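Local coordinates for putative Glycerophosphoryl diester phosphodiesterase (PDB 3L12), which is a putative member of the glycerophosphoryl diester phosphodiesterase family, with a TIM-barrel fold and a bound magnesium ion, at residues Val62-Asn66 with His67-Asn71; Pro127-Gly130 with Glu131-Leu135. All blocks are in the same frame, centred on the assembly; numbering follows the deposited sequence. Where two conformers were deposited one is given.

Contact 1 of 2, residues Val62-Asn66 with His67-Asn71; sequences VVTHN and HHLAN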
ATOM      1  N   VAL A  62      15.536 -17.236  -7.534  1.00  7.99           N
ATOM      2  CA  VAL A  62      14.363 -16.855  -6.725  1.00  6.61           C
ATOM      3  C   VAL A  62      14.568 -15.448  -6.189  1.00  7.95           C
ATOM      4  O   VAL A  62      15.702 -14.953  -6.066  1.00  8.78           O
ATOM      5  CB  VAL A  62      14.056 -17.855  -5.580  1.00  7.74           C
ATOM      6  CG1 VAL A  62      13.667 -19.227  -6.175  1.00  8.85           C
ATOM      7  CG2 VAL A  62      15.212 -17.957  -4.616  1.00  8.51           C
ATOM      8  N   VAL A  63      13.432 -14.820  -5.851  1.00  7.86           N
ATOM      9  CA  VAL A  63      13.416 -13.445  -5.420  1.00  7.96           C
ATOM     10  C   VAL A  63      13.338 -13.356  -3.890  1.00  7.08           C
ATOM     11  O   VAL A  63      12.253 -13.509  -3.314  1.00  8.41           O
ATOM     12  CB  VAL A  63      12.269 -12.685  -6.084  1.00  8.20           C
ATOM     13  CG1 VAL A  63      12.352 -11.196  -5.717  1.00  6.38           C
ATOM     14  CG2 VAL A  63      12.309 -12.862  -7.625  1.00  7.78           C
ATOM     15  N   THR A  64      14.501 -13.153  -3.267  1.00  7.71           N
ATOM     16  CA  THR A  64      14.633 -13.034  -1.801  1.00  8.69           C
ATOM     17  C   THR A  64      15.915 -12.248  -1.568  1.00  8.67           C
ATOM     18  O   THR A  64      16.852 -12.361  -2.358  1.00  7.74           O
ATOM     19  CB  THR A  64      14.557 -14.387  -1.076  1.00 10.80           C
ATOM     20  OG1 THR A  64      14.546 -14.148   0.334  1.00 10.15           O
ATOM     21  CG2 THR A  64      15.678 -15.272  -1.415  1.00  9.65           C
ATOM     22  N   HIS A  65      15.972 -11.518  -0.459  0.50  7.87           N
ATOM     23  CA  HIS A  65      17.014 -10.523  -0.266  0.50  7.49           C
ATOM     24  C   HIS A  65      18.359 -11.028   0.132  0.50 10.06           C
ATOM     25  O   HIS A  65      19.346 -10.327  -0.091  0.50 10.81           O
ATOM     26  CB  HIS A  65      16.577  -9.449   0.761  0.50  6.59           C
ATOM     27  CG  HIS A  65      16.837  -9.823   2.196  0.50  5.11           C
ATOM     28  ND1 HIS A  65      16.046 -10.707   2.897  0.50  4.99           N
ATOM     29  CD2 HIS A  65      17.809  -9.433   3.049  0.50  5.17           C
ATOM     30  CE1 HIS A  65      16.536 -10.859   4.117  0.50  6.33           C
ATOM     31  NE2 HIS A  65      17.574 -10.061   4.249  0.50  7.45           N
ATOM     32  N   ASN A  66      18.402 -12.211   0.750  1.00  9.32           N
ATOM     33  CA  ASN A  66      19.655 -12.791   1.185  1.00 10.90           C
ATOM     34  C   ASN A  66      19.825 -14.286   0.889  1.00  9.16           C
ATOM     35  O   ASN A  66      18.893 -15.013   0.590  1.00 10.66           O
ATOM     36  CB  ASN A  66      19.779 -12.565   2.683  1.00 11.27           C
ATOM     37  CG  ASN A  66      21.183 -12.731   3.176  1.00 13.61           C
ATOM     38  OD1 ASN A  66      22.158 -12.499   2.419  1.00 16.11           O
ATOM     39  ND2 ASN A  66      21.319 -13.199   4.420  1.00 14.40           N
ATOM     40  N   HIS A  67      21.095 -14.701   0.915  1.00 11.69           N
ATOM     41  CA  HIS A  67      21.462 -16.104   0.634  1.00 10.89           C
ATOM     42  C   HIS A  67      21.085 -17.048   1.788  1.00  8.73           C
ATOM     43  O   HIS A  67      21.249 -18.262   1.656  1.00  8.91           O
ATOM     44  CB  HIS A  67      22.942 -16.185   0.217  1.00 13.54           C
ATOM     45  CG  HIS A  67      23.826 -15.385   1.079  1.00 15.59           C
ATOM     46  ND1 HIS A  67      23.970 -15.642   2.425  1.00 14.89           N
ATOM     47  CD2 HIS A  67      24.592 -14.296   0.810  1.00 16.17           C
ATOM     48  CE1 HIS A  67      24.815 -14.765   2.947  1.00 17.08           C
ATOM     49  NE2 HIS A  67      25.191 -13.930   1.993  1.00 17.58           N
ATOM     50  N   HIS A  68      20.632 -16.496   2.916  1.00  8.72           N
ATOM     51  CA  HIS A  68      20.028 -17.231   4.014  1.00 10.73           C
ATOM     52  C   HIS A  68      18.639 -16.628   4.301  1.00 10.91           C
ATOM     53  O   HIS A  68      18.413 -15.437   4.055  1.00 12.09           O
ATOM     54  CB  HIS A  68      20.886 -17.191   5.251  1.00 11.87           C
ATOM     55  CG  HIS A  68      22.134 -18.030   5.159  1.00 12.54           C
ATOM     56  ND1 HIS A  68      23.220 -17.696   4.367  1.00 14.68           N
ATOM     57  CD2 HIS A  68      22.481 -19.175   5.804  1.00 11.95           C
ATOM     58  CE1 HIS A  68      24.153 -18.634   4.495  1.00 14.52           C
ATOM     59  NE2 HIS A  68      23.733 -19.534   5.375  1.00 13.45           N
ATOM     60  N   LEU A  69      17.723 -17.438   4.821  1.00  9.35           N
ATOM     61  CA  LEU A  69      16.374 -16.992   5.133  1.00  8.93           C
ATOM     62  C   LEU A  69      16.316 -16.449   6.563  1.00 10.79           C
ATOM     63  O   LEU A  69      16.812 -17.059   7.509  1.00 11.28           O
ATOM     64  CB  LEU A  69      15.345 -18.091   4.949  1.00  9.98           C
ATOM     65  CG  LEU A  69      15.245 -18.695   3.540  1.00  9.83           C
ATOM     66  CD1 LEU A  69      14.158 -19.789   3.455  1.00 11.07           C
ATOM     67  CD2 LEU A  69      15.030 -17.611   2.449  1.00  9.76           C
ATOM     68  N   ALA A  70      15.712 -15.278   6.735  1.00  8.96           N
ATOM     69  CA  ALA A  70      15.682 -14.633   8.069  1.00  6.73           C
ATOM     70  C   ALA A  70      14.454 -15.068   8.852  1.00  5.36           C
ATOM     71  O   ALA A  70      13.346 -15.031   8.299  1.00  6.28           O
ATOM     72  CB  ALA A  70      15.658 -13.076   7.898  1.00  9.04           C
ATOM     73  N   ASN A  71      14.617 -15.366  10.120  1.00  6.34           N
ATOM     74  CA  ASN A  71      13.532 -15.765  11.023  1.00  5.74           C
ATOM     75  C   ASN A  71      12.501 -14.653  11.192  1.00  9.29           C
ATOM     76  O   ASN A  71      11.320 -14.955  11.350  1.00  6.81           O
ATOM     77  CB  ASN A  71      14.053 -16.160  12.382  1.00  8.21           C
ATOM     78  CG  ASN A  71      14.897 -17.422  12.355  1.00  7.75           C
ATOM     79  OD1 ASN A  71      14.935 -18.136  11.355  1.00  9.14           O
ATOM     80  ND2 ASN A  71      15.556 -17.677  13.446  1.00  9.55           N
TER
HETATM   81  O   HOH W   1      16.545 -14.043   2.061  1.00 12.64           O
HETATM   82  O   HOH W   2      18.898 -13.570   6.164  1.00 17.31           O
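Asn-66 lays its side-chain amide oxygen, OD1, on the imidazole of His-67: OD1 stands 3.3 Å above the ring plane of His-67, over the ring centre, and the amide and ring planes are 51° apart. Two torsions bring the oxygen over the ring. CG of Asn-66 lies anti to the backbone N (chi1 -162°), while CG of His-67 sits between backbone N and carbonyl carbon (chi1 45°), which swings the ring back over the amide. The same imidazole is held in its own plane, since ND1 of His-67 and ND1 of His-68 share a hydrogen bond of 2.9 Å. That edge-on bond, together with the oxygen over the face, makes this the compact part of the turn.

The side toward Thr-64 and Leu-69 is looser and hydrated. OG1 of Thr-64 comes no nearer to CD2 of Leu-69 than 4.1 Å, and one water joins Thr-64 OG1, the backbone N of Asn-66 and the carbonyl of His-68. A second water accepts from ND2 of Asn-66 at 3.0 Å and donates to O of His-68 at 2.9 Å. The loop leaves strand 61-63, and its His-65 touches Asp-52 of the magnesium site. With two water hydrogens directed at O of His-68, the bend is bridged largely by bound waters, and the His-67/His-68 bond implies that one ND1, of either ring, carries the proton and the other accepts it.

Contact 2 of 2, residues Pro127-Gly130 with Glu131-Leu135; sequences PRLG and ELLDL
The backbone of Pro-127 and Arg-128 is extended before the chain turns helical at Leu-129, which leaves Arg-128 at the N-cap. Its carbonyl oxygen accepts the first regular helical bond, from N of Leu-132 at 3.3 Å; the bond from N of Glu-131 to the same oxygen is weak. Leu-133 N to Leu-129 O and Asp-134 N to Gly-130 O carry the i to i+4 pattern onward.

Glu-131 folds back over this start. OE1 accepts the backbone N of Arg-128 at 2.9 Å, with an N-H...O angle of 156°, the donor lying 41° out of the carboxylate plane. Arg-128 has two side-chain conformers, and in the one described here OE2 forms a long salt bridge of 3.4 Å with NH2 of Arg-128. In this conformer the arginine bends at chi3 (-75°), bringing its guanidinium back across the glutamate, so that CG of Glu-131 lies 3.4 Å above the guanidinium plane, toward its rim. The two side chains then cross at about a right angle.

On the apolar side, CD1 of Leu-129 packs against CG of Leu-133 at 3.9 Å, one turn along, while Leu-132 reaches Phe-38 of helix 35-43 and Phe-51 of strand 48-55. At the N-terminus of helix 129-137, Glu-131 thus supplies the half of a capping box in which the N3 side chain accepts the N-cap amide.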
ATOM      1  N   PRO A 127       8.798 -15.963  -4.614  1.00  9.38           N
ATOM      2  CA  PRO A 127       8.535 -16.244  -6.021  1.00  9.91           C
ATOM      3  C   PRO A 127       9.807 -16.525  -6.818  1.00  8.99           C
ATOM      4  O   PRO A 127      10.907 -16.109  -6.438  1.00  8.25           O
ATOM      5  CB  PRO A 127       7.911 -14.927  -6.513  1.00 11.29           C
ATOM      6  CG  PRO A 127       8.478 -13.867  -5.611  1.00 11.72           C
ATOM      7  CD  PRO A 127       8.713 -14.524  -4.274  1.00  9.66           C
ATOM      8  N   ARG A 128       9.643 -17.275  -7.900  0.50  9.67           N
ATOM      9  CA  ARG A 128      10.706 -17.470  -8.870  0.50 10.06           C
ATOM     10  C   ARG A 128      10.957 -16.152  -9.596  0.50  9.32           C
ATOM     11  O   ARG A 128      10.039 -15.358  -9.789  0.50  8.95           O
ATOM     12  CB  ARG A 128      10.277 -18.508  -9.911  0.50 11.83           C
ATOM     13  CG  ARG A 128      10.112 -19.922  -9.400  0.50 13.46           C
ATOM     14  CD  ARG A 128       9.913 -20.924 -10.547  0.50 14.85           C
ATOM     15  NE  ARG A 128       8.565 -20.872 -11.133  0.50 16.08           N
ATOM     16  CZ  ARG A 128       8.219 -20.297 -12.293  0.50 17.77           C
ATOM     17  NH1 ARG A 128       9.093 -19.681 -13.103  0.50 16.41           N
ATOM     18  NH2 ARG A 128       6.937 -20.349 -12.652  0.50 18.99           N
ATOM     19  N   LEU A 129      12.184 -15.917 -10.035  1.00  8.77           N
ATOM     20  CA  LEU A 129      12.470 -14.727 -10.858  1.00  8.03           C
ATOM     21  C   LEU A 129      11.570 -14.709 -12.087  1.00  8.64           C
ATOM     22  O   LEU A 129      11.031 -13.664 -12.438  1.00  9.30           O
ATOM     23  CB  LEU A 129      13.928 -14.722 -11.287  1.00  8.58           C
ATOM     24  CG  LEU A 129      14.254 -13.655 -12.310  1.00  7.38           C
ATOM     25  CD1 LEU A 129      13.962 -12.257 -11.774  1.00  9.13           C
ATOM     26  CD2 LEU A 129      15.675 -13.841 -12.716  1.00  7.93           C
ATOM     27  N   GLY A 130      11.380 -15.884 -12.689  1.00  9.18           N
ATOM     28  CA  GLY A 130      10.525 -16.026 -13.878  1.00 10.41           C
ATOM     29  C   GLY A 130       9.115 -15.529 -13.648  1.00 10.58           C
ATOM     30  O   GLY A 130       8.514 -14.909 -14.524  1.00 11.37           O
ATOM     31  N   GLU A 131       8.593 -15.791 -12.452  1.00 11.96           N
ATOM     32  CA  GLU A 131       7.255 -15.344 -12.088  1.00 11.57           C
ATOM     33  C   GLU A 131       7.168 -13.851 -11.996  1.00 10.35           C
ATOM     34  O   GLU A 131       6.181 -13.265 -12.395  1.00 12.38           O
ATOM     35  CB  GLU A 131       6.802 -15.976 -10.765  1.00 11.85           C
ATOM     36  CG  GLU A 131       6.570 -17.452 -10.916  1.00 13.88           C
ATOM     37  CD  GLU A 131       6.382 -18.213  -9.628  1.00 17.78           C
ATOM     38  OE1 GLU A 131       6.891 -17.823  -8.559  1.00 15.28           O
ATOM     39  OE2 GLU A 131       5.725 -19.294  -9.704  1.00 20.87           O
ATOM     40  N   LEU A 132       8.173 -13.227 -11.409  1.00 10.52           N
ATOM     41  CA  LEU A 132       8.198 -11.791 -11.352  1.00  8.73           C
ATOM     42  C   LEU A 132       8.316 -11.210 -12.758  1.00 10.80           C
ATOM     43  O   LEU A 132       7.655 -10.228 -13.092  1.00 12.33           O
ATOM     44  CB  LEU A 132       9.327 -11.318 -10.445  1.00  9.62           C
ATOM     45  CG  LEU A 132       9.521  -9.811 -10.473  1.00 10.36           C
ATOM     46  CD1 LEU A 132       8.239  -9.016  -9.990  1.00 11.52           C
ATOM     47  CD2 LEU A 132      10.719  -9.470  -9.648  1.00 10.30           C
ATOM     48  N   LEU A 133       9.150 -11.805 -13.608  1.00 10.09           N
ATOM     49  CA  LEU A 133       9.312 -11.234 -14.945  1.00 11.31           C
ATOM     50  C   LEU A 133       8.039 -11.402 -15.770  1.00 12.50           C
ATOM     51  O   LEU A 133       7.712 -10.513 -16.541  1.00 13.43           O
ATOM     52  CB  LEU A 133      10.521 -11.820 -15.653  1.00 10.50           C
ATOM     53  CG  LEU A 133      11.859 -11.529 -14.959  1.00 11.17           C
ATOM     54  CD1 LEU A 133      12.961 -12.254 -15.726  1.00 12.32           C
ATOM     55  CD2 LEU A 133      12.260 -10.003 -14.745  1.00 13.08           C
ATOM     56  N   ASP A 134       7.333 -12.518 -15.610  1.00 14.23           N
ATOM     57  CA  ASP A 134       6.035 -12.738 -16.264  1.00 17.11           C
ATOM     58  C   ASP A 134       5.015 -11.642 -15.846  1.00 18.04           C
ATOM     59  O   ASP A 134       4.309 -11.011 -16.695  1.00 17.42           O
ATOM     60  CB  ASP A 134       5.519 -14.128 -15.898  1.00 19.79           C
ATOM     61  CG  ASP A 134       4.379 -14.612 -16.788  1.00 22.45           C
ATOM     62  OD1 ASP A 134       4.178 -14.104 -17.909  1.00 23.04           O
ATOM     63  OD2 ASP A 134       3.720 -15.569 -16.385  1.00 25.48           O
ATOM     64  N   LEU A 135       4.949 -11.396 -14.546  1.00 16.00           N
ATOM     65  CA  LEU A 135       4.100 -10.349 -14.014  1.00 15.56           C
ATOM     66  C   LEU A 135       4.455  -8.996 -14.640  1.00 16.03           C
ATOM     67  O   LEU A 135       3.573  -8.287 -15.126  1.00 16.40           O
ATOM     68  CB  LEU A 135       4.246 -10.260 -12.496  1.00 17.17           C
ATOM     69  CG  LEU A 135       3.544  -9.112 -11.761  1.00 18.65           C
ATOM     70  CD1 LEU A 135       2.044  -9.311 -11.887  1.00 19.91           C
ATOM     71  CD2 LEU A 135       3.931  -9.043 -10.291  1.00 20.08           C
TER

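In the fold
Contact 1 precedes contact 2 along the chain, and their centres are about 16 Å apart. They meet where strand 61-63, antiparallel to strand 48-55 in the central sheet, runs beside the lead-in to helix 129-137: N of Val-63 lies 2.9 Å from O of Pro-127, a probable hydrogen bond, and CG2 of Val-63 packs 3.7 Å from CA of Leu-129. Both pack against strand 48-55, where Phe-51 touches Val-63 and Leu-132. That strand also carries Glu-50 and Asp-52, which with Glu-149 form the magnesium site. The contact 1 loop is the nearer to it, the His-65 side chain, in one of two conformers, being about 6 Å from the ion, against about 11 Å for Leu-132 in contact 2.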